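Local atomic coordinates of teichoic acid biosynthesis protein F (Staphylococcus epidermidis, PDB entry 3L7I), a protein that belongs to the teichoic acid biosynthesis machinery of the bacterial cell wall and carries a glycosyltransferase-like region of the GT-B class. Residues T446-L451 with R652-N657; K539-A544 with S616-T621; T546-E551 with I620-S625; F639-I644 with G664-E669. All coordinates share one frame; numbering follows the deposited sequence.

Contact 1: T446-L451 with R652-N657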
# COMPACT_ATOMS: atom_id res chain seq x y z
N THR A 446 3.73 -50.82 0.79
CA THR A 446 2.45 -51.44 1.06
C THR A 446 2.02 -51.07 2.46
O THR A 446 2.77 -51.29 3.41
CB THR A 446 2.53 -52.98 0.97
OG1 THR A 446 2.76 -53.40 -0.39
CG2 THR A 446 1.23 -53.59 1.45
N PRO A 447 0.80 -50.51 2.61
CA PRO A 447 0.41 -50.03 3.94
C PRO A 447 0.05 -51.19 4.84
O PRO A 447 -0.55 -52.16 4.40
CB PRO A 447 -0.83 -49.17 3.66
CG PRO A 447 -0.85 -48.98 2.19
CD PRO A 447 -0.22 -50.20 1.60
N LEU A 448 0.45 -51.08 6.10
CA LEU A 448 -0.03 -51.97 7.15
C LEU A 448 -0.88 -51.12 8.08
O LEU A 448 -1.94 -51.55 8.54
CB LEU A 448 1.14 -52.57 7.91
CG LEU A 448 0.80 -53.19 9.26
CD1 LEU A 448 0.36 -54.62 9.05
CD2 LEU A 448 1.99 -53.12 10.20
N LYS A 449 -0.43 -49.90 8.35
CA LYS A 449 -1.19 -48.99 9.20
C LYS A 449 -2.14 -48.11 8.36
O LYS A 449 -1.81 -47.69 7.25
CB LYS A 449 -0.23 -48.11 10.02
CG LYS A 449 0.63 -48.86 11.06
CD LYS A 449 1.96 -48.12 11.38
CE LYS A 449 2.76 -48.77 12.53
NZ LYS A 449 2.41 -48.20 13.90
N ARG A 450 -3.32 -47.82 8.91
CA ARG A 450 -4.28 -46.95 8.24
C ARG A 450 -3.73 -45.53 8.07
O ARG A 450 -3.15 -44.98 9.00
CB ARG A 450 -5.60 -46.90 9.02
CG ARG A 450 -6.26 -48.24 9.22
CD ARG A 450 -7.59 -48.09 9.96
NE ARG A 450 -8.69 -47.71 9.07
CZ ARG A 450 -9.46 -48.58 8.42
NH1 ARG A 450 -9.27 -49.90 8.56
NH2 ARG A 450 -10.43 -48.14 7.62
N LEU A 451 -3.94 -44.95 6.89
CA LEU A 451 -3.45 -43.59 6.60
C LEU A 451 -4.43 -42.72 5.81
O LEU A 451 -5.31 -43.24 5.12
CB LEU A 451 -2.12 -43.63 5.83
CG LEU A 451 -1.89 -44.63 4.70
CD1 LEU A 451 -3.18 -45.18 4.13
CD2 LEU A 451 -1.06 -44.00 3.62
N ARG A 652 -7.83 -53.18 14.78
CA ARG A 652 -8.18 -53.26 13.37
C ARG A 652 -7.73 -51.98 12.68
O ARG A 652 -8.15 -51.67 11.56
CB ARG A 652 -9.69 -53.47 13.21
CG ARG A 652 -10.23 -54.62 14.03
CD ARG A 652 -11.71 -54.47 14.31
NE ARG A 652 -12.14 -55.35 15.39
CZ ARG A 652 -13.41 -55.49 15.78
NH1 ARG A 652 -14.37 -54.82 15.16
NH2 ARG A 652 -13.71 -56.32 16.77
N GLY A 653 -6.89 -51.22 13.38
CA GLY A 653 -6.20 -50.09 12.79
C GLY A 653 -5.08 -50.59 11.90
O GLY A 653 -4.10 -49.87 11.64
N PHE A 654 -5.22 -51.84 11.47
CA PHE A 654 -4.36 -52.49 10.48
C PHE A 654 -5.28 -52.98 9.38
O PHE A 654 -6.40 -53.40 9.64
CB PHE A 654 -3.67 -53.70 11.10
CG PHE A 654 -2.44 -53.37 11.89
CD1 PHE A 654 -2.06 -52.05 12.12
CD2 PHE A 654 -1.66 -54.38 12.43
CE1 PHE A 654 -0.92 -51.76 12.86
CE2 PHE A 654 -0.53 -54.10 13.17
CZ PHE A 654 -0.16 -52.78 13.38
N TYR A 655 -4.81 -52.94 8.14
CA TYR A 655 -5.65 -53.37 7.03
C TYR A 655 -5.69 -54.87 6.95
O TYR A 655 -6.68 -55.45 6.50
CB TYR A 655 -5.15 -52.83 5.70
CG TYR A 655 -5.28 -51.33 5.54
CD1 TYR A 655 -6.52 -50.73 5.37
CD2 TYR A 655 -4.14 -50.53 5.53
CE1 TYR A 655 -6.62 -49.37 5.20
CE2 TYR A 655 -4.25 -49.17 5.36
CZ TYR A 655 -5.49 -48.60 5.20
OH TYR A 655 -5.55 -47.25 5.04
N MET A 656 -4.62 -55.51 7.38
CA MET A 656 -4.57 -56.95 7.32
C MET A 656 -4.81 -57.60 8.67
O MET A 656 -4.78 -56.95 9.72
CB MET A 656 -3.25 -57.41 6.74
CG MET A 656 -2.06 -56.93 7.51
SD MET A 656 -0.82 -58.24 7.54
CE MET A 656 -0.88 -58.78 5.84
N ASN A 657 -5.08 -58.90 8.64
CA ASN A 657 -5.28 -59.63 9.88
C ASN A 657 -3.96 -60.13 10.44
O ASN A 657 -3.54 -61.26 10.18
CB ASN A 657 -6.30 -60.74 9.70
CG ASN A 657 -6.84 -61.21 11.03
OD1 ASN A 657 -6.15 -61.14 12.05
ND2 ASN A 657 -8.08 -61.69 11.03

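Contact 2: K539-A544 with S616-T621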
# COMPACT_ATOMS: atom_id res chain seq x y z
N LYS A 539 26.28 -65.94 8.90
CA LYS A 539 25.01 -65.60 8.28
C LYS A 539 24.45 -64.33 8.92
O LYS A 539 24.98 -63.82 9.91
CB LYS A 539 24.02 -66.76 8.39
CG LYS A 539 24.28 -67.88 7.37
CD LYS A 539 23.08 -68.83 7.21
CE LYS A 539 22.93 -69.78 8.42
NZ LYS A 539 21.55 -70.35 8.54
N VAL A 540 23.37 -63.80 8.37
CA VAL A 540 23.03 -62.42 8.67
C VAL A 540 21.56 -62.17 9.03
O VAL A 540 20.67 -62.31 8.19
CB VAL A 540 23.41 -61.51 7.48
CG1 VAL A 540 22.82 -60.12 7.66
CG2 VAL A 540 24.90 -61.47 7.32
N ILE A 541 21.33 -61.79 10.29
CA ILE A 541 20.00 -61.37 10.73
C ILE A 541 19.87 -59.84 10.63
O ILE A 541 20.82 -59.10 10.95
CB ILE A 541 19.73 -61.84 12.18
CG1 ILE A 541 19.68 -63.36 12.26
CG2 ILE A 541 18.42 -61.33 12.70
CD1 ILE A 541 19.92 -63.87 13.66
N MET A 542 18.72 -59.37 10.15
CA MET A 542 18.41 -57.94 10.18
C MET A 542 17.25 -57.65 11.10
O MET A 542 16.24 -58.35 11.08
CB MET A 542 18.08 -57.39 8.80
CG MET A 542 18.63 -55.98 8.62
SD MET A 542 17.62 -54.90 7.59
CE MET A 542 16.59 -56.11 6.78
N TYR A 543 17.37 -56.60 11.89
CA TYR A 543 16.33 -56.28 12.87
C TYR A 543 15.85 -54.87 12.65
O TYR A 543 16.63 -53.93 12.76
CB TYR A 543 16.90 -56.44 14.27
CG TYR A 543 15.93 -56.14 15.37
CD1 TYR A 543 14.60 -56.48 15.27
CD2 TYR A 543 16.35 -55.52 16.53
CE1 TYR A 543 13.70 -56.20 16.29
CE2 TYR A 543 15.48 -55.25 17.55
CZ TYR A 543 14.16 -55.59 17.43
OH TYR A 543 13.31 -55.30 18.49
N ALA A 544 14.58 -54.68 12.36
CA ALA A 544 14.13 -53.33 12.05
C ALA A 544 12.76 -53.04 12.64
O ALA A 544 11.74 -53.20 11.97
CB ALA A 544 14.12 -53.12 10.56
N SER A 616 20.45 -60.31 3.67
CA SER A 616 19.89 -60.80 4.94
C SER A 616 19.27 -62.18 4.84
O SER A 616 18.39 -62.40 3.99
CB SER A 616 18.83 -59.85 5.47
OG SER A 616 19.38 -58.61 5.88
N ASP A 617 19.70 -63.09 5.71
CA ASP A 617 19.16 -64.45 5.75
C ASP A 617 17.79 -64.52 6.40
O ASP A 617 17.05 -65.46 6.17
CB ASP A 617 20.13 -65.38 6.46
CG ASP A 617 21.43 -65.56 5.69
OD1 ASP A 617 21.43 -66.27 4.65
OD2 ASP A 617 22.45 -64.97 6.13
N CYS A 618 17.45 -63.52 7.20
CA CYS A 618 16.09 -63.37 7.70
C CYS A 618 15.88 -61.93 8.16
O CYS A 618 16.84 -61.18 8.31
CB CYS A 618 15.79 -64.33 8.84
SG CYS A 618 16.74 -64.06 10.37
N LEU A 619 14.61 -61.57 8.37
CA LEU A 619 14.21 -60.25 8.84
C LEU A 619 13.54 -60.37 10.21
O LEU A 619 12.69 -61.24 10.42
CB LEU A 619 13.22 -59.63 7.86
CG LEU A 619 13.38 -58.11 7.71
CD1 LEU A 619 12.16 -57.47 7.07
CD2 LEU A 619 13.69 -57.47 9.04
N ILE A 620 13.91 -59.52 11.16
CA ILE A 620 13.10 -59.44 12.37
C ILE A 620 12.51 -58.05 12.40
O ILE A 620 13.23 -57.05 12.29
CB ILE A 620 13.90 -59.68 13.65
CG1 ILE A 620 14.68 -60.98 13.55
CG2 ILE A 620 12.97 -59.71 14.86
CD1 ILE A 620 15.45 -61.28 14.80
N THR A 621 11.19 -57.99 12.54
CA THR A 621 10.51 -56.71 12.57
C THR A 621 9.28 -56.81 13.48
O THR A 621 9.17 -57.77 14.25
CB THR A 621 10.17 -56.29 11.15
OG1 THR A 621 9.72 -54.94 11.17
CG2 THR A 621 9.09 -57.20 10.56

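Contact 3: T546-E551 with I620-S625. With SO4 (sulfate ion), chain G.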
# COMPACT_ATOMS: atom_id res chain seq x y z
N THR A 546 9.71 -50.78 14.36
CA THR A 546 9.21 -49.41 14.23
C THR A 546 9.47 -48.58 15.49
O THR A 546 9.68 -49.12 16.58
CB THR A 546 7.71 -49.34 13.96
OG1 THR A 546 7.05 -50.33 14.75
CG2 THR A 546 7.44 -49.54 12.49
N TRP A 547 9.40 -47.26 15.30
CA TRP A 547 9.61 -46.30 16.38
C TRP A 547 8.43 -46.32 17.33
O TRP A 547 7.30 -46.61 16.92
CB TRP A 547 9.83 -44.90 15.80
CG TRP A 547 9.64 -43.83 16.81
CD1 TRP A 547 8.46 -43.27 17.18
CD2 TRP A 547 10.64 -43.19 17.59
NE1 TRP A 547 8.66 -42.33 18.14
CE2 TRP A 547 10.00 -42.26 18.42
CE3 TRP A 547 12.03 -43.33 17.68
CZ2 TRP A 547 10.68 -41.45 19.31
CZ3 TRP A 547 12.71 -42.52 18.58
CH2 TRP A 547 12.04 -41.59 19.38
N ARG A 548 8.71 -46.01 18.59
CA ARG A 548 7.70 -45.96 19.64
C ARG A 548 7.95 -44.79 20.60
O ARG A 548 8.96 -44.77 21.32
CB ARG A 548 7.67 -47.28 20.40
CG ARG A 548 6.96 -48.39 19.66
CD ARG A 548 7.30 -49.74 20.21
NE ARG A 548 8.31 -50.43 19.43
CZ ARG A 548 8.13 -51.58 18.78
NH1 ARG A 548 6.95 -52.19 18.84
NH2 ARG A 548 9.12 -52.13 18.10
N ASP A 549 7.04 -43.83 20.62
CA ASP A 549 7.14 -42.66 21.49
C ASP A 549 7.31 -43.07 22.95
O ASP A 549 8.03 -42.44 23.72
CB ASP A 549 5.90 -41.79 21.36
CG ASP A 549 5.36 -41.76 19.94
OD1 ASP A 549 5.07 -42.84 19.37
OD2 ASP A 549 5.22 -40.64 19.39
N ASP A 550 6.64 -44.16 23.31
CA ASP A 550 6.67 -44.70 24.67
C ASP A 550 8.09 -44.93 25.21
O ASP A 550 8.28 -45.16 26.40
CB ASP A 550 5.89 -46.03 24.68
CG ASP A 550 4.58 -45.97 23.89
OD1 ASP A 550 3.76 -45.06 24.15
OD2 ASP A 550 4.37 -46.84 23.01
N GLU A 551 9.08 -44.88 24.33
CA GLU A 551 10.42 -45.31 24.72
C GLU A 551 11.48 -44.21 24.66
O GLU A 551 12.62 -44.41 25.07
CB GLU A 551 10.84 -46.52 23.89
CG GLU A 551 9.90 -47.72 24.03
CD GLU A 551 10.37 -48.95 23.26
OE1 GLU A 551 11.27 -48.80 22.39
OE2 GLU A 551 9.84 -50.05 23.53
N ILE A 620 13.91 -59.52 11.16
CA ILE A 620 13.10 -59.44 12.37
C ILE A 620 12.51 -58.05 12.40
O ILE A 620 13.23 -57.05 12.29
CB ILE A 620 13.90 -59.68 13.65
CG1 ILE A 620 14.68 -60.98 13.55
CG2 ILE A 620 12.97 -59.71 14.86
CD1 ILE A 620 15.45 -61.28 14.80
N THR A 621 11.19 -57.99 12.54
CA THR A 621 10.51 -56.71 12.57
C THR A 621 9.28 -56.81 13.48
O THR A 621 9.17 -57.77 14.25
CB THR A 621 10.17 -56.29 11.15
OG1 THR A 621 9.72 -54.94 11.17
CG2 THR A 621 9.09 -57.20 10.56
N ASP A 622 8.40 -55.81 13.45
CA ASP A 622 7.15 -55.91 14.21
C ASP A 622 5.94 -55.40 13.45
O ASP A 622 5.17 -56.21 12.94
CB ASP A 622 7.26 -55.24 15.58
CG ASP A 622 7.96 -53.92 15.51
OD1 ASP A 622 9.05 -53.81 16.08
OD2 ASP A 622 7.43 -52.97 14.89
N TYR A 623 5.76 -54.08 13.38
CA TYR A 623 4.68 -53.47 12.63
C TYR A 623 5.26 -52.57 11.56
O TYR A 623 5.35 -51.36 11.73
CB TYR A 623 3.80 -52.62 13.55
CG TYR A 623 3.72 -53.19 14.92
CD1 TYR A 623 4.31 -52.53 16.00
CD2 TYR A 623 3.10 -54.42 15.15
CE1 TYR A 623 4.27 -53.08 17.27
CE2 TYR A 623 3.05 -54.98 16.41
CZ TYR A 623 3.63 -54.31 17.47
OH TYR A 623 3.59 -54.86 18.74
N SER A 624 5.68 -53.13 10.44
CA SER A 624 6.32 -52.29 9.46
C SER A 624 6.01 -52.75 8.07
O SER A 624 5.94 -53.94 7.79
CB SER A 624 7.83 -52.28 9.68
OG SER A 624 8.46 -51.51 8.68
N SER A 625 5.84 -51.77 7.20
CA SER A 625 5.64 -52.01 5.79
C SER A 625 6.87 -52.66 5.13
O SER A 625 6.79 -53.07 3.97
CB SER A 625 5.29 -50.70 5.09
OG SER A 625 5.78 -50.67 3.76
S SO4 G . 5.75 -48.28 8.63
O1 SO4 G . 6.80 -47.68 9.46
O2 SO4 G . 4.72 -48.85 9.49
O3 SO4 G . 5.14 -47.27 7.76
O4 SO4 G . 6.34 -49.33 7.80

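Contact 4: F639-I644 with G664-E669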
# COMPACT_ATOMS: atom_id res chain seq x y z
N PHE A 639 8.54 -61.77 14.08
CA PHE A 639 7.77 -60.62 14.49
C PHE A 639 7.75 -60.50 15.99
O PHE A 639 6.96 -61.13 16.67
CB PHE A 639 6.36 -60.69 13.89
CG PHE A 639 6.39 -60.73 12.40
CD1 PHE A 639 6.55 -59.55 11.67
CD2 PHE A 639 6.38 -61.94 11.73
CE1 PHE A 639 6.64 -59.57 10.29
CE2 PHE A 639 6.48 -61.97 10.34
CZ PHE A 639 6.60 -60.78 9.62
N PHE A 640 8.67 -59.70 16.48
CA PHE A 640 8.90 -59.55 17.90
C PHE A 640 7.98 -58.46 18.48
O PHE A 640 8.42 -57.38 18.87
CB PHE A 640 10.37 -59.21 18.08
CG PHE A 640 10.77 -58.99 19.47
CD1 PHE A 640 11.66 -57.97 19.78
CD2 PHE A 640 10.31 -59.80 20.49
CE1 PHE A 640 12.08 -57.76 21.10
CE2 PHE A 640 10.72 -59.60 21.81
CZ PHE A 640 11.60 -58.57 22.11
N ALA A 641 6.69 -58.75 18.51
CA ALA A 641 5.70 -57.83 19.07
C ALA A 641 5.67 -57.88 20.60
O ALA A 641 4.78 -58.47 21.19
CB ALA A 641 4.32 -58.13 18.49
N TYR A 642 6.65 -57.25 21.24
CA TYR A 642 6.73 -57.31 22.69
C TYR A 642 5.68 -56.43 23.35
O TYR A 642 5.21 -56.73 24.44
CB TYR A 642 8.13 -56.96 23.18
CG TYR A 642 8.67 -55.63 22.70
CD1 TYR A 642 9.48 -55.55 21.57
CD2 TYR A 642 8.39 -54.47 23.40
CE1 TYR A 642 9.99 -54.34 21.14
CE2 TYR A 642 8.89 -53.24 22.98
CZ TYR A 642 9.69 -53.18 21.84
OH TYR A 642 10.19 -51.96 21.43
N ASP A 643 5.31 -55.35 22.68
CA ASP A 643 4.29 -54.45 23.23
C ASP A 643 2.93 -54.69 22.61
O ASP A 643 2.02 -53.89 22.78
CB ASP A 643 4.70 -52.99 23.06
CG ASP A 643 5.06 -52.64 21.63
OD1 ASP A 643 5.02 -53.54 20.76
OD2 ASP A 643 5.38 -51.46 21.38
N ILE A 644 2.79 -55.81 21.92
CA ILE A 644 1.58 -56.14 21.20
C ILE A 644 0.28 -55.97 22.00
O ILE A 644 -0.79 -55.86 21.41
CB ILE A 644 1.65 -57.56 20.66
CG1 ILE A 644 0.57 -57.77 19.59
CG2 ILE A 644 1.53 -58.55 21.80
CD1 ILE A 644 0.72 -59.05 18.83
N GLY A 664 5.64 -65.27 9.15
CA GLY A 664 6.39 -65.87 10.23
C GLY A 664 5.66 -65.80 11.55
O GLY A 664 4.60 -65.21 11.67
N PRO A 665 6.25 -66.40 12.58
CA PRO A 665 5.63 -66.49 13.91
C PRO A 665 5.64 -65.15 14.67
O PRO A 665 6.50 -64.32 14.40
CB PRO A 665 6.55 -67.48 14.64
CG PRO A 665 7.72 -67.77 13.68
CD PRO A 665 7.67 -66.79 12.60
N ILE A 666 4.71 -64.94 15.59
CA ILE A 666 4.80 -63.76 16.46
C ILE A 666 5.44 -64.15 17.78
O ILE A 666 4.97 -65.06 18.44
CB ILE A 666 3.41 -63.14 16.77
CG1 ILE A 666 2.70 -62.72 15.48
CG2 ILE A 666 3.57 -61.96 17.76
CD1 ILE A 666 1.28 -62.30 15.68
N TYR A 667 6.50 -63.46 18.17
CA TYR A 667 7.07 -63.72 19.49
C TYR A 667 6.87 -62.50 20.38
O TYR A 667 7.04 -61.38 19.94
CB TYR A 667 8.57 -64.08 19.37
CG TYR A 667 8.85 -65.53 19.03
CD1 TYR A 667 8.94 -66.50 20.02
CD2 TYR A 667 9.03 -65.93 17.71
CE1 TYR A 667 9.20 -67.82 19.70
CE2 TYR A 667 9.28 -67.24 17.39
CZ TYR A 667 9.36 -68.19 18.39
OH TYR A 667 9.62 -69.50 18.05
N THR A 668 6.50 -62.72 21.63
CA THR A 668 6.39 -61.60 22.56
C THR A 668 7.62 -61.53 23.47
O THR A 668 8.01 -60.45 23.92
CB THR A 668 5.06 -61.63 23.36
OG1 THR A 668 4.84 -62.95 23.90
CG2 THR A 668 3.91 -61.26 22.46
N GLU A 669 8.25 -62.66 23.73
CA GLU A 669 9.53 -62.66 24.44
C GLU A 669 10.67 -62.94 23.45
O GLU A 669 10.51 -63.69 22.49
CB GLU A 669 9.52 -63.68 25.60
CG GLU A 669 10.46 -64.89 25.45
CD GLU A 669 9.78 -66.13 24.87
OE1 GLU A 669 8.87 -65.98 24.03
OE2 GLU A 669 10.16 -67.26 25.25

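Contact 1: T446-L451 with R652-N657
Leu-448 and Tyr-655 carry the join between these two loops. The isobutyl group of Leu-448, with CG anti to its backbone N (chi1 163°), crosses obliquely over one face of the Phe-654 ring: CG sits 4.0 Å from the ring centroid, almost on the normal, a CH-pi contact. Its two methyls divide the remaining work, CD2 resting above the far end of the ring and CD1 meeting Met-656 CG at 3.7 Å. From the same residue the carbonyl O accepts the Tyr-655 N-H, in the carbonyl plane, with N and O 3.2 Å apart. Each segment belongs to a different half of a two-domain GT-B architecture, 446-451 following strand 438-441 of one parallel sheet and 652-657 following strand 637-640 of the other, so the single backbone bridge of Lys-449 with Phe-654 ties loops of the two halves together. The Tyr-655 ring lies against the partner loop from Pro-447 to Leu-451, with Pro-447 CB against CE2 at 3.8 Å and Arg-450 CG over one face. Its OH takes a weak bond from Leu-451 N at 3.4 Å, while Leu-451 CD1 lies at the ring edge. Farther out, that hydroxyl is held by Asp-454 OD2, and the backbone O of Asp-454 binds Arg-450 NE, and the guanidinium has one face toward Tyr-655 CE1. Helix 626-630 backs Leu-448 and Met-656 through Phe-628.

Contact 2: K539-A544 with S616-T621
Met-542, Ile-620 and Asp-617 lose the most surface where strands 539-543 and 618-621 run side by side, and each illustrates a different way in which parallel neighbours are joined. Met-542 is gripped through its backbone: its N-H reaches Cys-618 O, and its carbonyl O receives Ile-620 N at 2.6 Å, nearly along the C=O axis. Its side chain, bent at chi2 and chi3, curls so that CE meets Leu-619 CG at 3.9 Å on the face these two residues share, while CB passes Ser-616 OG, a hydroxyl bonded to Leu-612 O. Ile-620 works on the other face. With CG1 anti to its carbonyl carbon (chi1 -53°), it sends CD1 back to Ile-541 CG2 at 3.6 Å, whereas CG2 turns to Tyr-543 CD1, also at 3.6 Å. Its own carbonyl O accepts Ala-544 N, again almost end-on, and approaches the edge of the Tyr-543 ring. Asp-617 closes the opposite end of the pairing in a two-way exchange with Val-540: carboxylate OD2 takes the Val-540 N-H through its anti lone pair at 2.7 Å, and Asp-617 N returns a bond to Val-540 O. Beyond the last backbone bond, Thr-621 OG1 donates to Ala-544 O at 2.8 Å, from above the carbonyl plane. The pair forms the centre of the parallel, Rossmann-like sheet of a GT-B domain, with strand 577-581 bonded along the far edge of 539-543, strand 637-640 next to 618-621, and helix 670-677 covering Ile-541 and Ile-620 through Leu-677.

Contact 3: T546-E551 with I620-S625
At the C-terminal end of a parallel strand in a GT-B domain, where Rossmann-like folds commonly gather their binding groups, Asp-622 becomes the hub for a loop that follows the neighbouring strand. Its CG stands between the backbone N and the carbonyl carbon, the crowded position (chi1 44°), which turns the carboxylate toward Thr-546 and Arg-548. OD2 accepts three bonds. Thr-546 OG1 at 2.7 Å and Thr-546 N at 3.2 Å both use its syn side, and Tyr-623 N takes the anti side, so the carboxylate is pinned from both segments. OG1 of Thr-546, likewise in the crowded position (chi1 40°), stands on the same side as its N-H, and both reach OD2. Coming tip to tip, its chain bent at chi3, Arg-548 NH2 forms a salt bridge with Asp-622 OD1 at 2.6 Å, in the guanidinium plane but from above the carboxylate plane, the two planes standing 66° apart. NH1 has a second acid, Asp-643 OD1, which also holds the Tyr-623 hydroxyl; this buried charge network probably keeps Asp-622 ionised. The Tyr-623 and Arg-548 side chains cross at about a right angle, and the Tyr-623 ring stacks with Tyr-647. Ser-624 OG, anti to its backbone N, caps Val-626 N ahead of helix 626-630. A sulfate ion, probably from the crystallisation liquor, sits at this turn, and its O4 receives Ser-625 N at 2.6 Å.

Contact 4: F639-I644 with G664-E669
The last, weakly bonded strand of a parallel sheet is joined here to its inner neighbour, strand 637-640, just where the inner chain breaks away into turns. The sound bond is Tyr-667 N to Phe-639 O at 2.8 Å, with the donor above the carbonyl plane. Phe-639 N to Pro-665 O, at 3.3 Å, is weak and bent, so Phe-639 is paired with Ile-666 by one good bond and one poor one. The Phe-639 ring, with CG anti to the carbonyl carbon (chi1 -60°), lies alongside the incoming chain and presents its edge to the backbone. CE2 approaches Gly-664 N at 3.6 Å, and Pro-665 O lies near the ring plane. Phe-640 and Ala-641 then centre consecutive inverse gamma turns, and from Ala-641 onward side chains take over from backbone bonds. Ala-641 CB touches Ile-666 CG2 at 4.0 Å. Ile-644 CG2 meets Thr-668 CG2 at 3.7 Å, the two side chains crossing at about a right angle, and Thr-668 CG2 also lies against Ala-641 O. On the other side, Phe-640 points its CE2 at Thr-668 O, 3.5 Å away, with one ring face under Tyr-642 CD1. Leu-673 of helix 670-677 packs on both Phe-640 and Tyr-667. A short outer strand, added in parallel and running almost directly into a helix, completes the sheet edge in this Rossmann-like domain of GT-B type.

Overall arrangement
Contacts 2 and 4 belong to one parallel sheet, their centres 15 Å apart, and are stitched across strands 618-621 and 637-640 by a probable hydrogen bond from Phe-640 N to Thr-621 O at 3.0 Å. Contact 3 continues contact 2 along the chain, sharing Ile-620 and Thr-621, and meets contact 4 at 11 Å between centres, where Glu-551 OE2 lies 2.9 Å from Tyr-642 OH, probably bonded. Contact 1, centred 14 Å from the centre of contact 3, brings in the other half of the molecule: Leu-448 CD2 packs on Tyr-623 C at 3.6 Å. The sulfate between them lies about 3 Å (nearest atoms) from the aliphatic part of Lys-449 and may mark a pocket between the halves.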